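Local structure of taurine:2-oxoglutarate aminotransferase (Bifidobacterium kashiwanohense PV20-2, 6JIX) at residues Met264-Trp267 against Gln268-Asp271; Leu94-Met97 against Leu98-Ala102; Leu440-Val443 against Asp444-Cys448; Ile423-Ala426 against Glu427-Glu430; Ala195-Leu198 against His199-Asp202. The protein probably catalyses transfer of the amino group of taurine to 2-oxoglutarate, with pyridoxal 5'-phosphate as its cofactor. All coordinates share one frame; numbering follows the deposited sequence.

Contact 1 of 5, residues Met264-Trp267 against Gln268-Asp271; sequences MFAW and QNFD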
loop_
_atom_site.group_PDB
_atom_site.type_symbol
_atom_site.label_atom_id
_atom_site.label_comp_id
_atom_site.label_asym_id
_atom_site.label_seq_id
_atom_site.Cartn_x
_atom_site.Cartn_y
_atom_site.Cartn_z
ATOM N N MET A 264 4.424 12.774 -20.609
ATOM C CA MET A 264 4.884 12.003 -19.454
ATOM C C MET A 264 3.814 11.956 -18.360
ATOM O O MET A 264 3.537 10.894 -17.794
ATOM C CB MET A 264 6.202 12.553 -18.915
ATOM C CG MET A 264 6.851 11.635 -17.874
ATOM S SD MET A 264 7.706 10.152 -18.535
ATOM C CE MET A 264 8.013 10.660 -20.230
ATOM N N PHE A 265 3.187 13.089 -18.060
ATOM C CA PHE A 265 2.048 13.112 -17.157
ATOM C C PHE A 265 0.864 13.722 -17.886
ATOM O O PHE A 265 1.020 14.674 -18.654
ATOM C CB PHE A 265 2.366 13.893 -15.882
ATOM C CG PHE A 265 3.516 13.320 -15.108
ATOM C CD1 PHE A 265 3.444 12.030 -14.588
ATOM C CD2 PHE A 265 4.684 14.054 -14.918
ATOM C CE1 PHE A 265 4.521 11.482 -13.874
ATOM C CE2 PHE A 265 5.762 13.511 -14.211
ATOM C CZ PHE A 265 5.677 12.223 -13.694
ATOM N N ALA A 266 -0.321 13.150 -17.672
ATOM C CA ALA A 266 -1.490 13.633 -18.399
ATOM C C ALA A 266 -1.780 15.092 -18.080
ATOM O O ALA A 266 -2.185 15.848 -18.971
ATOM C CB ALA A 266 -2.713 12.759 -18.107
ATOM N N TRP A 267 -1.538 15.533 -16.843
ATOM C CA TRP A 267 -1.809 16.940 -16.589
ATOM C C TRP A 267 -0.955 17.837 -17.485
ATOM O O TRP A 267 -1.306 19.002 -17.700
ATOM C CB TRP A 267 -1.626 17.280 -15.101
ATOM C CG TRP A 267 -0.260 17.059 -14.539
ATOM C CD1 TRP A 267 0.153 16.002 -13.777
ATOM C CD2 TRP A 267 0.877 17.935 -14.656
ATOM N NE1 TRP A 267 1.477 16.151 -13.434
ATOM C CE2 TRP A 267 1.944 17.329 -13.954
ATOM C CE3 TRP A 267 1.102 19.161 -15.297
ATOM C CZ2 TRP A 267 3.215 17.911 -13.878
ATOM C CZ3 TRP A 267 2.363 19.736 -15.220
ATOM C CH2 TRP A 267 3.404 19.108 -14.516
ATOM N N GLN A 268 0.107 17.298 -18.088
ATOM C CA GLN A 268 0.911 18.084 -19.016
ATOM C C GLN A 268 0.192 18.345 -20.340
ATOM O O GLN A 268 0.732 19.080 -21.174
ATOM C CB GLN A 268 2.248 17.389 -19.282
ATOM C CG GLN A 268 3.296 17.658 -18.210
ATOM C CD GLN A 268 4.360 16.565 -18.148
ATOM O OE1 GLN A 268 4.235 15.528 -18.806
ATOM N NE2 GLN A 268 5.410 16.792 -17.357
ATOM N N ASN A 269 -0.994 17.763 -20.565
ATOM C CA ASN A 269 -1.765 18.107 -21.752
ATOM C C ASN A 269 -2.584 19.362 -21.547
ATOM O O ASN A 269 -3.300 19.769 -22.467
ATOM C CB ASN A 269 -2.749 16.990 -22.110
ATOM C CG ASN A 269 -2.071 15.731 -22.544
ATOM O OD1 ASN A 269 -1.648 15.607 -23.691
ATOM N ND2 ASN A 269 -1.967 14.771 -21.632
ATOM N N PHE A 270 -2.440 20.008 -20.397
ATOM C CA PHE A 270 -3.277 21.121 -19.997
ATOM C C PHE A 270 -2.362 22.214 -19.473
ATOM O O PHE A 270 -1.217 21.964 -19.085
ATOM C CB PHE A 270 -4.297 20.766 -18.900
ATOM C CG PHE A 270 -5.181 19.576 -19.197
ATOM C CD1 PHE A 270 -6.235 19.669 -20.092
ATOM C CD2 PHE A 270 -5.004 18.379 -18.510
ATOM C CE1 PHE A 270 -7.072 18.572 -20.335
ATOM C CE2 PHE A 270 -5.839 17.279 -18.747
ATOM C CZ PHE A 270 -6.873 17.381 -19.656
ATOM N N ASP A 271 -2.891 23.428 -19.444
ATOM C CA ASP A 271 -2.125 24.590 -19.002
ATOM C C ASP A 271 -2.252 24.775 -17.485
ATOM O O ASP A 271 -2.737 25.791 -16.987
ATOM C CB ASP A 271 -2.572 25.824 -19.774
ATOM C CG ASP A 271 -1.708 27.032 -19.498
ATOM O OD1 ASP A 271 -0.720 26.907 -18.745
ATOM O OD2 ASP A 271 -2.025 28.115 -20.038
#
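Phe265, Ala266 and Trp267 each offer a carbonyl to the backbone N-H three residues on, in Gln268, Asn269 and Phe270, so the chain winds here in a short run of 3-10 turns. The straightest of these bonds is Asn269 N to Ala266 O, with an angle of 171° at the hydrogen. Ala266 O is gripped a second time, because Asn269 ND2 reaches it at 2.9 Å, in the carbonyl plane and on a lone pair, whereas the backbone N-H comes from above that plane. The Gln268 side chain does the reverse job: it runs extended beyond CG and turns back along the chain, and its OE1 accepts from Phe265 N at 2.8 Å. This donor stands well above the amide carbonyl plane, but the hydrogen points nearly straight at the oxygen (167°). The whole turn sits in the connection between strands 248-252 and 276-279 of the seven-stranded mixed sheet, the core of the large domain in fold-type I pyridoxal phosphate enzymes; the Ala266 side chain is about 10 Å from the bound cofactor. On its way, Gln268 CG passes over one face of the Trp267 indole, 3.9 Å from the centroid of the six-membered ring and 16° off its normal, a CH-pi contact. Farther out, Gln268 NE2 lies at the edge of the Phe265 ring, 3.7 Å from Phe265 CD2, and is hydrogen-bonded to Val101 O of helix 89-102. Glu253 accepts from Ala266 N and Trp267 N through its two carboxylate oxygens.

Contact 2 of 5, residues Leu94-Met97 against Leu98-Ala102; sequences LAKM and LVDVA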
loop_
_atom_site.group_PDB
_atom_site.type_symbol
_atom_site.label_atom_id
_atom_site.label_comp_id
_atom_site.label_asym_id
_atom_site.label_seq_id
_atom_site.Cartn_x
_atom_site.Cartn_y
_atom_site.Cartn_z
ATOM N N LEU A 94 15.737 8.181 -8.315
ATOM C CA LEU A 94 14.384 8.189 -8.853
ATOM C C LEU A 94 13.648 9.469 -8.477
ATOM O O LEU A 94 12.899 10.018 -9.295
ATOM C CB LEU A 94 13.612 6.956 -8.385
ATOM C CG LEU A 94 12.291 6.808 -9.133
ATOM C CD1 LEU A 94 12.494 7.019 -10.639
ATOM C CD2 LEU A 94 11.674 5.460 -8.828
ATOM N N ALA A 95 13.862 9.964 -7.252
ATOM C CA ALA A 95 13.239 11.217 -6.844
ATOM C C ALA A 95 13.683 12.372 -7.739
ATOM O O ALA A 95 12.857 13.162 -8.206
ATOM C CB ALA A 95 13.560 11.510 -5.387
ATOM N N LYS A 96 14.988 12.481 -8.012
ATOM C CA LYS A 96 15.446 13.553 -8.892
ATOM C C LYS A 96 14.893 13.384 -10.302
ATOM O O LYS A 96 14.383 14.342 -10.891
ATOM C CB LYS A 96 16.972 13.629 -8.920
ATOM C CG LYS A 96 17.469 15.048 -9.213
ATOM C CD LYS A 96 18.525 15.082 -10.307
ATOM C CE LYS A 96 19.023 16.500 -10.505
ATOM N NZ LYS A 96 19.105 16.834 -11.947
ATOM N N MET A 97 14.979 12.170 -10.861
ATOM C CA MET A 97 14.469 11.950 -12.214
ATOM C C MET A 97 13.000 12.322 -12.310
ATOM O O MET A 97 12.560 12.899 -13.311
ATOM C CB MET A 97 14.652 10.502 -12.636
ATOM C CG MET A 97 16.073 10.098 -12.896
ATOM S SD MET A 97 16.175 8.307 -12.984
ATOM C CE MET A 97 15.120 8.014 -14.387
ATOM N N LEU A 98 12.219 11.976 -11.287
ATOM C CA LEU A 98 10.792 12.260 -11.323
ATOM C C LEU A 98 10.537 13.757 -11.241
ATOM O O LEU A 98 9.778 14.306 -12.047
ATOM C CB LEU A 98 10.085 11.531 -10.190
ATOM C CG LEU A 98 9.951 10.032 -10.365
ATOM C CD1 LEU A 98 9.004 9.508 -9.309
ATOM C CD2 LEU A 98 9.464 9.735 -11.764
ATOM N N VAL A 99 11.177 14.437 -10.280
ATOM C CA VAL A 99 11.079 15.895 -10.200
ATOM C C VAL A 99 11.476 16.524 -11.530
ATOM O O VAL A 99 10.829 17.463 -12.011
ATOM C CB VAL A 99 11.941 16.436 -9.044
ATOM C CG1 VAL A 99 11.925 17.963 -9.037
ATOM C CG2 VAL A 99 11.467 15.887 -7.707
ATOM N N ASP A 100 12.539 15.995 -12.154
ATOM C CA ASP A 100 13.061 16.552 -13.400
ATOM C C ASP A 100 12.052 16.441 -14.548
ATOM O O ASP A 100 11.803 17.426 -15.246
ATOM C CB ASP A 100 14.378 15.858 -13.760
ATOM C CG ASP A 100 15.583 16.463 -13.041
ATOM O OD1 ASP A 100 15.418 17.514 -12.367
ATOM O OD2 ASP A 100 16.695 15.879 -13.160
ATOM N N VAL A 101 11.457 15.257 -14.766
ATOM C CA VAL A 101 10.510 15.115 -15.882
ATOM C C VAL A 101 9.192 15.849 -15.628
ATOM O O VAL A 101 8.454 16.134 -16.578
ATOM C CB VAL A 101 10.198 13.647 -16.231
ATOM C CG1 VAL A 101 11.473 12.885 -16.551
ATOM C CG2 VAL A 101 9.417 12.986 -15.128
ATOM N N ALA A 102 8.856 16.116 -14.364
ATOM C CA ALA A 102 7.632 16.827 -14.017
ATOM C C ALA A 102 7.783 18.328 -14.228
ATOM O O ALA A 102 6.990 18.952 -14.955
ATOM C CB ALA A 102 7.253 16.550 -12.564
#
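Lys96 NZ meets Asp100 OD2 at 2.9 Å in a salt bridge one helical turn long, approaching the syn lone pair on the side of the other carboxylate oxygen. The lysine chain bends at chi2 (-131°) and again at chi4, which brings the amine forward along the helix to the Asp100 carboxylate; Lys96 CD consequently also comes within 3.5 Å of Asp100 OD2. A turn-long apolar pair lies elsewhere on the helix, where Leu94 CD1 rests 4.0 Å from Leu98 CG. Both pairs are spaced by the backbone ladder, whose rungs include Asp100 N to Lys96 O at 2.8 Å and Val99 N to Ala95 O at 3.0 Å. Substituting an alanine for Lys96 would probably leave the Asp100 carboxylate without its positive mate and without the lysine methylenes that lie beside OD2. Beyond this shell, Tyr18 of the second subunit packs on Lys96 and Val99, while Val19 of that subunit packs on Ala95. Leu98 touches Val110 and Phe279 on two strands of the large sheet, and Met97 meets Val328 of helix 318-333. Lys96-Asp100 and Leu94-Leu98 are i to i+4 pairings of alpha-helix 89-102, set between the central sheet of a fold-type I aminotransferase and the partner subunit of the dimer.

Contact 3 of 5, residues Leu440-Val443 against Asp444-Cys448; sequences LTWV and DENLC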
loop_
_atom_site.group_PDB
_atom_site.type_symbol
_atom_site.label_atom_id
_atom_site.label_comp_id
_atom_site.label_asym_id
_atom_site.label_seq_id
_atom_site.Cartn_x
_atom_site.Cartn_y
_atom_site.Cartn_z
ATOM N N LEU A 440 -17.921 -5.865 -31.872
ATOM C CA LEU A 440 -18.942 -4.822 -31.922
ATOM C C LEU A 440 -20.086 -5.212 -32.860
ATOM O O LEU A 440 -21.256 -4.925 -32.581
ATOM C CB LEU A 440 -18.315 -3.483 -32.324
ATOM C CG LEU A 440 -17.251 -2.989 -31.327
ATOM C CD1 LEU A 440 -16.689 -1.625 -31.690
ATOM C CD2 LEU A 440 -17.804 -2.969 -29.912
ATOM N N THR A 441 -19.775 -5.885 -33.969
ATOM C CA THR A 441 -20.843 -6.391 -34.822
ATOM C C THR A 441 -21.742 -7.358 -34.061
ATOM O O THR A 441 -22.969 -7.260 -34.135
ATOM C CB THR A 441 -20.261 -7.071 -36.059
ATOM O OG1 THR A 441 -19.800 -6.074 -36.983
ATOM C CG2 THR A 441 -21.337 -7.925 -36.716
ATOM N N TRP A 442 -21.162 -8.268 -33.284
ATOM C CA TRP A 442 -21.995 -9.176 -32.502
ATOM C C TRP A 442 -22.897 -8.410 -31.530
ATOM O O TRP A 442 -24.065 -8.776 -31.329
ATOM C CB TRP A 442 -21.118 -10.171 -31.758
ATOM C CG TRP A 442 -21.855 -11.073 -30.803
ATOM C CD1 TRP A 442 -22.272 -12.347 -31.041
ATOM C CD2 TRP A 442 -22.230 -10.775 -29.450
ATOM N NE1 TRP A 442 -22.890 -12.863 -29.924
ATOM C CE2 TRP A 442 -22.879 -11.917 -28.935
ATOM C CE3 TRP A 442 -22.087 -9.653 -28.629
ATOM C CZ2 TRP A 442 -23.380 -11.973 -27.638
ATOM C CZ3 TRP A 442 -22.587 -9.711 -27.338
ATOM C CH2 TRP A 442 -23.226 -10.863 -26.856
ATOM N N VAL A 443 -22.374 -7.342 -30.917
ATOM C CA VAL A 443 -23.182 -6.551 -29.991
ATOM C C VAL A 443 -24.317 -5.861 -30.736
ATOM O O VAL A 443 -25.471 -5.878 -30.288
ATOM C CB VAL A 443 -22.306 -5.531 -29.240
ATOM C CG1 VAL A 443 -23.177 -4.542 -28.490
ATOM C CG2 VAL A 443 -21.351 -6.247 -28.292
ATOM N N ASP A 444 -24.000 -5.240 -31.881
ATOM C CA ASP A 444 -25.010 -4.682 -32.774
ATOM C C ASP A 444 -26.204 -5.612 -32.961
ATOM O O ASP A 444 -27.363 -5.193 -32.853
ATOM C CB ASP A 444 -24.381 -4.384 -34.134
ATOM C CG ASP A 444 -23.659 -3.070 -34.154
ATOM O OD1 ASP A 444 -23.630 -2.409 -33.100
ATOM O OD2 ASP A 444 -23.125 -2.691 -35.222
ATOM N N GLU A 445 -25.939 -6.885 -33.225
ATOM C CA GLU A 445 -26.984 -7.816 -33.616
ATOM C C GLU A 445 -27.601 -8.568 -32.451
ATOM O O GLU A 445 -28.593 -9.273 -32.657
ATOM C CB GLU A 445 -26.434 -8.836 -34.617
ATOM C CG GLU A 445 -26.006 -8.218 -35.925
ATOM C CD GLU A 445 -25.022 -9.091 -36.690
ATOM O OE1 GLU A 445 -24.611 -10.145 -36.140
ATOM O OE2 GLU A 445 -24.662 -8.720 -37.837
ATOM N N ASN A 446 -27.058 -8.442 -31.239
ATOM C CA ASN A 446 -27.540 -9.239 -30.121
ATOM C C ASN A 446 -27.903 -8.448 -28.868
ATOM O O ASN A 446 -28.548 -9.013 -27.976
ATOM C CB ASN A 446 -26.515 -10.318 -29.768
ATOM C CG ASN A 446 -26.514 -11.439 -30.776
ATOM O OD1 ASN A 446 -25.524 -11.661 -31.474
ATOM N ND2 ASN A 446 -27.646 -12.138 -30.883
ATOM N N LEU A 447 -27.515 -7.181 -28.764
ATOM C CA LEU A 447 -27.863 -6.387 -27.600
ATOM C C LEU A 447 -28.414 -5.012 -27.980
ATOM O O LEU A 447 -28.770 -4.239 -27.085
ATOM C CB LEU A 447 -26.642 -6.244 -26.665
ATOM C CG LEU A 447 -25.824 -7.506 -26.300
ATOM C CD1 LEU A 447 -24.488 -7.164 -25.622
ATOM C CD2 LEU A 447 -26.604 -8.522 -25.448
ATOM N N CYS A 448 -28.555 -4.724 -29.278
ATOM C CA CYS A 448 -29.039 -3.449 -29.832
ATOM C C CYS A 448 -27.988 -2.341 -29.720
ATOM O O CYS A 448 -26.807 -2.529 -30.059
ATOM C CB CYS A 448 -30.350 -3.017 -29.155
ATOM S SG CYS A 448 -31.641 -4.314 -29.041
#
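Val443 O accepts two backbone donors, Leu447 N at 2.9 Å and Asn446 N at 3.2 Å. The two arrive differently: Leu447 N lies in the carbonyl plane, Asn446 N stands 68° out of it, so an i+4 and an i+3 bond share one oxygen near the C-terminal end of helix 426-447. A turn earlier an i+4 bond runs almost straight, from Asp444 N to Leu440 O at 2.8 Å. Trp442 carries the side-chain contact. Its CG is anti to the backbone N (chi1 174°), which swings the indole along the helix toward the residues that follow. Asn446 CB lies over one face, 4.2 Å from the centroid of the six-membered ring and 14° off its normal, a CH-pi contact. The far corner of the benzene ring serves a different neighbour: Trp442 CZ3 lies 3.6 Å from Leu447 CD1, which approaches obliquely. That same methyl also meets Val443 CG1 at 4.1 Å, so Leu447 is wedged against both side chains. An alanine in place of Trp442 would probably leave Leu447 CD1 without its aromatic wall and Asn446 CB without a surface to lie on. Outside the segments, Ile398 of helix 395-404 adds to the apolar side through Val443 and Leu447. The Asp444 carboxylate bonds with Cys360 N and His358 ND1, and Leu447 O takes a bond from Lys377 NZ. Apolar contacts thus join the final turn to helix 395-404, and the polar bonds of Asp444 and Leu447 O add ties to His358, Cys360 and Lys377.

Contact 4 of 5, residues Ile423-Ala426 against Glu427-Glu430; sequences IITA and EQLE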
loop_
_atom_site.group_PDB
_atom_site.type_symbol
_atom_site.label_atom_id
_atom_site.label_comp_id
_atom_site.label_asym_id
_atom_site.label_seq_id
_atom_site.Cartn_x
_atom_site.Cartn_y
_atom_site.Cartn_z
ATOM N N ILE A 423 4.397 0.219 -25.975
ATOM C CA ILE A 423 5.362 -0.295 -26.941
ATOM C C ILE A 423 4.697 -0.995 -28.115
ATOM O O ILE A 423 5.404 -1.491 -29.002
ATOM C CB ILE A 423 6.378 -1.270 -26.297
ATOM C CG1 ILE A 423 5.673 -2.515 -25.754
ATOM C CG2 ILE A 423 7.204 -0.576 -25.221
ATOM C CD1 ILE A 423 6.616 -3.497 -25.122
ATOM N N ILE A 424 3.364 -1.095 -28.127
ATOM C CA ILE A 424 2.686 -1.729 -29.249
ATOM C C ILE A 424 3.077 -1.035 -30.562
ATOM O O ILE A 424 3.281 0.185 -30.620
ATOM C CB ILE A 424 1.163 -1.722 -29.036
ATOM C CG1 ILE A 424 0.521 -2.891 -29.796
ATOM C CG2 ILE A 424 0.574 -0.380 -29.439
ATOM C CD1 ILE A 424 -0.963 -3.027 -29.560
ATOM N N THR A 425 3.173 -1.819 -31.628
ATOM C CA THR A 425 3.589 -1.301 -32.920
ATOM C C THR A 425 2.367 -1.142 -33.802
ATOM O O THR A 425 1.301 -1.702 -33.520
ATOM C CB THR A 425 4.594 -2.244 -33.580
ATOM O OG1 THR A 425 3.943 -3.492 -33.864
ATOM C CG2 THR A 425 5.780 -2.471 -32.645
ATOM N N ALA A 426 2.531 -0.365 -34.876
ATOM C CA ALA A 426 1.454 -0.228 -35.851
ATOM C C ALA A 426 0.963 -1.595 -36.325
ATOM O O ALA A 426 -0.247 -1.851 -36.363
ATOM C CB ALA A 426 1.908 0.629 -37.036
ATOM N N GLU A 427 1.890 -2.502 -36.672
ATOM C CA GLU A 427 1.457 -3.801 -37.182
ATOM C C GLU A 427 0.621 -4.540 -36.146
ATOM O O GLU A 427 -0.416 -5.134 -36.462
ATOM C CB GLU A 427 2.661 -4.652 -37.605
ATOM C CG GLU A 427 2.249 -5.870 -38.470
ATOM C CD GLU A 427 2.897 -7.210 -38.042
ATOM O OE1 GLU A 427 2.160 -8.218 -38.115
ATOM O OE2 GLU A 427 4.118 -7.297 -37.689
ATOM N N GLN A 428 1.023 -4.470 -34.891
ATOM C CA GLN A 428 0.263 -5.151 -33.858
ATOM C C GLN A 428 -1.138 -4.561 -33.732
ATOM O O GLN A 428 -2.132 -5.294 -33.663
ATOM C CB GLN A 428 1.029 -5.066 -32.544
ATOM C CG GLN A 428 2.106 -6.124 -32.405
ATOM C CD GLN A 428 3.039 -5.852 -31.235
ATOM O OE1 GLN A 428 3.492 -4.714 -31.040
ATOM N NE2 GLN A 428 3.328 -6.892 -30.446
ATOM N N LEU A 429 -1.237 -3.234 -33.679
ATOM C CA LEU A 429 -2.553 -2.599 -33.699
ATOM C C LEU A 429 -3.376 -3.123 -34.871
ATOM O O LEU A 429 -4.534 -3.534 -34.707
ATOM C CB LEU A 429 -2.398 -1.077 -33.773
ATOM C CG LEU A 429 -1.959 -0.404 -32.464
ATOM C CD1 LEU A 429 -1.714 1.077 -32.673
ATOM C CD2 LEU A 429 -2.986 -0.634 -31.376
ATOM N N GLU A 430 -2.777 -3.145 -36.067
ATOM C CA GLU A 430 -3.492 -3.594 -37.259
ATOM C C GLU A 430 -3.927 -5.049 -37.172
ATOM O O GLU A 430 -4.763 -5.477 -37.972
ATOM C CB GLU A 430 -2.643 -3.367 -38.511
ATOM C CG GLU A 430 -2.945 -2.025 -39.187
ATOM C CD GLU A 430 -1.687 -1.229 -39.500
ATOM O OE1 GLU A 430 -0.667 -1.856 -39.896
ATOM O OE2 GLU A 430 -1.724 0.020 -39.342
#
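Thr425 and Gln428 cross obliquely and exchange hydrogen bonds in a capping box, with Thr425 at the N-cap of helix 426-447. Thr425 OG1 sits between the backbone N and the carbonyl carbon (chi1 65°), a rotation that brings it in front of the first turn, where it accepts from Gln428 N at 3.2 Å. Gln428 answers with its side chain, extended beyond CG: OE1 accepts from Thr425 N at 3.0 Å, in the carbonyl plane, and from Thr425 OG1 at 3.1 Å, tilted 34° from that plane. The hydroxyl therefore both gives and receives. The other end of the amide is held too, Gln428 NE2 bonding to Tyr40 OH, which should fix the rotation of the group. Flanking the box, Ile424 and Leu429 stand at about a right angle to each other and touch through Ile424 CD1 and Leu429 CD2 at 3.6 Å. As the residue before the cap and the fourth helical one, they form a hydrophobic staple. Met343 and Ile346 of helix 336-357 pack on Leu429, joining this helix start to its neighbour. Ile424 also crosses the glutamine at a slant, its CG1 3.5 Å from Gln428 CB.

Contact 5 of 5, residues Ala195-Leu198 against His199-Asp202; sequences ADYL and HRLD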
loop_
_atom_site.group_PDB
_atom_site.type_symbol
_atom_site.label_atom_id
_atom_site.label_comp_id
_atom_site.label_asym_id
_atom_site.label_seq_id
_atom_site.Cartn_x
_atom_site.Cartn_y
_atom_site.Cartn_z
ATOM N N ALA A 195 -18.161 26.313 -18.974
ATOM C CA ALA A 195 -18.654 27.452 -18.216
ATOM C C ALA A 195 -19.635 27.003 -17.138
ATOM O O ALA A 195 -19.562 27.465 -15.992
ATOM C CB ALA A 195 -19.303 28.465 -19.157
ATOM N N ASP A 196 -20.548 26.089 -17.482
ATOM C CA ASP A 196 -21.545 25.642 -16.517
ATOM C C ASP A 196 -20.891 24.851 -15.385
ATOM O O ASP A 196 -21.174 25.090 -14.203
ATOM C CB ASP A 196 -22.643 24.845 -17.224
ATOM C CG ASP A 196 -23.518 24.056 -16.264
ATOM O OD1 ASP A 196 -23.626 24.429 -15.066
ATOM O OD2 ASP A 196 -24.111 23.046 -16.709
ATOM N N TYR A 197 -20.016 23.896 -15.714
ATOM C CA TYR A 197 -19.488 23.052 -14.646
ATOM C C TYR A 197 -18.488 23.800 -13.760
ATOM O O TYR A 197 -18.440 23.561 -12.548
ATOM C CB TYR A 197 -18.899 21.773 -15.236
ATOM C CG TYR A 197 -19.990 20.746 -15.422
ATOM C CD1 TYR A 197 -20.773 20.736 -16.569
ATOM C CD2 TYR A 197 -20.295 19.842 -14.412
ATOM C CE1 TYR A 197 -21.798 19.816 -16.723
ATOM C CE2 TYR A 197 -21.317 18.927 -14.557
ATOM C CZ TYR A 197 -22.060 18.914 -15.716
ATOM O OH TYR A 197 -23.078 18.001 -15.866
ATOM N N LEU A 198 -17.720 24.738 -14.315
ATOM C CA LEU A 198 -16.911 25.602 -13.463
ATOM C C LEU A 198 -17.784 26.436 -12.526
ATOM O O LEU A 198 -17.426 26.654 -11.361
ATOM C CB LEU A 198 -16.041 26.509 -14.326
ATOM C CG LEU A 198 -14.920 25.830 -15.093
ATOM C CD1 LEU A 198 -14.083 26.869 -15.800
ATOM C CD2 LEU A 198 -14.075 25.032 -14.109
ATOM N N HIS A 199 -18.946 26.895 -12.999
ATOM C CA HIS A 199 -19.785 27.709 -12.125
ATOM C C HIS A 199 -20.424 26.865 -11.029
ATOM O O HIS A 199 -20.544 27.320 -9.888
ATOM C CB HIS A 199 -20.859 28.454 -12.921
ATOM C CG HIS A 199 -21.795 29.239 -12.057
ATOM N ND1 HIS A 199 -23.053 28.784 -11.720
ATOM C CD2 HIS A 199 -21.645 30.430 -11.431
ATOM C CE1 HIS A 199 -23.644 29.667 -10.933
ATOM N NE2 HIS A 199 -22.811 30.676 -10.747
ATOM N N ARG A 200 -20.873 25.652 -11.368
ATOM C CA ARG A 200 -21.354 24.709 -10.361
ATOM C C ARG A 200 -20.306 24.462 -9.286
ATOM O O ARG A 200 -20.632 24.389 -8.093
ATOM C CB ARG A 200 -21.733 23.380 -11.004
ATOM C CG ARG A 200 -22.873 23.413 -11.981
ATOM C CD ARG A 200 -23.284 21.984 -12.243
ATOM N NE ARG A 200 -23.989 21.831 -13.503
ATOM C CZ ARG A 200 -24.562 20.698 -13.895
ATOM N NH1 ARG A 200 -24.515 19.614 -13.122
ATOM N NH2 ARG A 200 -25.183 20.658 -15.063
ATOM N N LEU A 201 -19.045 24.281 -9.692
ATOM C CA LEU A 201 -18.000 24.007 -8.711
ATOM C C LEU A 201 -17.712 25.242 -7.859
ATOM O O LEU A 201 -17.653 25.158 -6.628
ATOM C CB LEU A 201 -16.744 23.508 -9.419
ATOM C CG LEU A 201 -15.488 23.332 -8.566
ATOM C CD1 LEU A 201 -15.708 22.330 -7.409
ATOM C CD2 LEU A 201 -14.309 22.934 -9.441
ATOM N N ASP A 202 -17.553 26.404 -8.495
ATOM C CA ASP A 202 -17.395 27.656 -7.757
ATOM C C ASP A 202 -18.531 27.852 -6.750
ATOM O O ASP A 202 -18.299 28.186 -5.577
ATOM C CB ASP A 202 -17.336 28.829 -8.748
ATOM C CG ASP A 202 -16.838 30.114 -8.117
ATOM O OD1 ASP A 202 -16.417 30.094 -6.951
ATOM O OD2 ASP A 202 -16.860 31.162 -8.787
HETATM O O HOH W 1 -24.010 26.636 -13.544
#
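Asp196 and Arg200, one turn apart on alpha-helix 190-208, form an i to i+4 salt bridge, and Tyr197 lies under the same guanidinium. The ionic part is side-on and two-pronged. Arg200 NE donates to Asp196 OD1 at 3.1 Å with an angle of 162°, and Arg200 NH2 donates to Asp196 OD2, also at 3.1 Å. Both oxygens are met on their syn side, but the carboxylate is twisted 44° against the guanidinium, so the match is not flat; OD1 nonetheless lies in the guanidinium plane. Arg200 gets there by an extended chain from CG to NE, leaving CB with CG anti to the carbonyl carbon, which directs it back along the helix. The aromatic part uses the face of the same group. The guanidinium stacks on the Tyr197 ring with centres 4.0 Å apart and planes inclined by 25°, a cation-pi contact displaced toward the hydroxyl-bearing end of the ring, where Arg200 CZ is 3.6 Å from Tyr197 CZ. Edge and face are thus engaged at once, which should limit turning of the charged group. Backbone bonds complete the frame, among them Arg200 N to Asp196 O at 2.9 Å and Asp202 N to Leu198 O at 2.9 Å. Apolar packing links this helix to helix 234-245 through Tyr197 and Leu198 on Tyr234 and Leu201 on Leu241; Asp202 OD1 hydrogen-bonds to Tyr245 OH there as well. The water-mediated part is a single molecule that donates to Asp196 OD1 at 2.7 Å and is hydrogen-bonded to His199 ND1 at 3.0 Å.

Along the chain the order is contact 2, contact 5, contact 1, contact 4 and contact 3. Contacts 1 and 2, with centres 15 Å apart, touch: Phe265 CE2 packs on Ala102 CB at 3.8 Å, bringing the loop before strand 276-279 against the end of helix 89-102. Contact 5 lies farther out, its centre 22 Å from that of contact 1, on helix 190-208. Contacts 4 and 3 mark the start and the end of helix 426-447, their centres 26 Å apart. Contacts 2 and 3, with centres about 47 Å apart, lie on opposite sides of the chain's centre. The five thus sample the sheet-based cofactor domain, its subunit interface and the C-terminal helix.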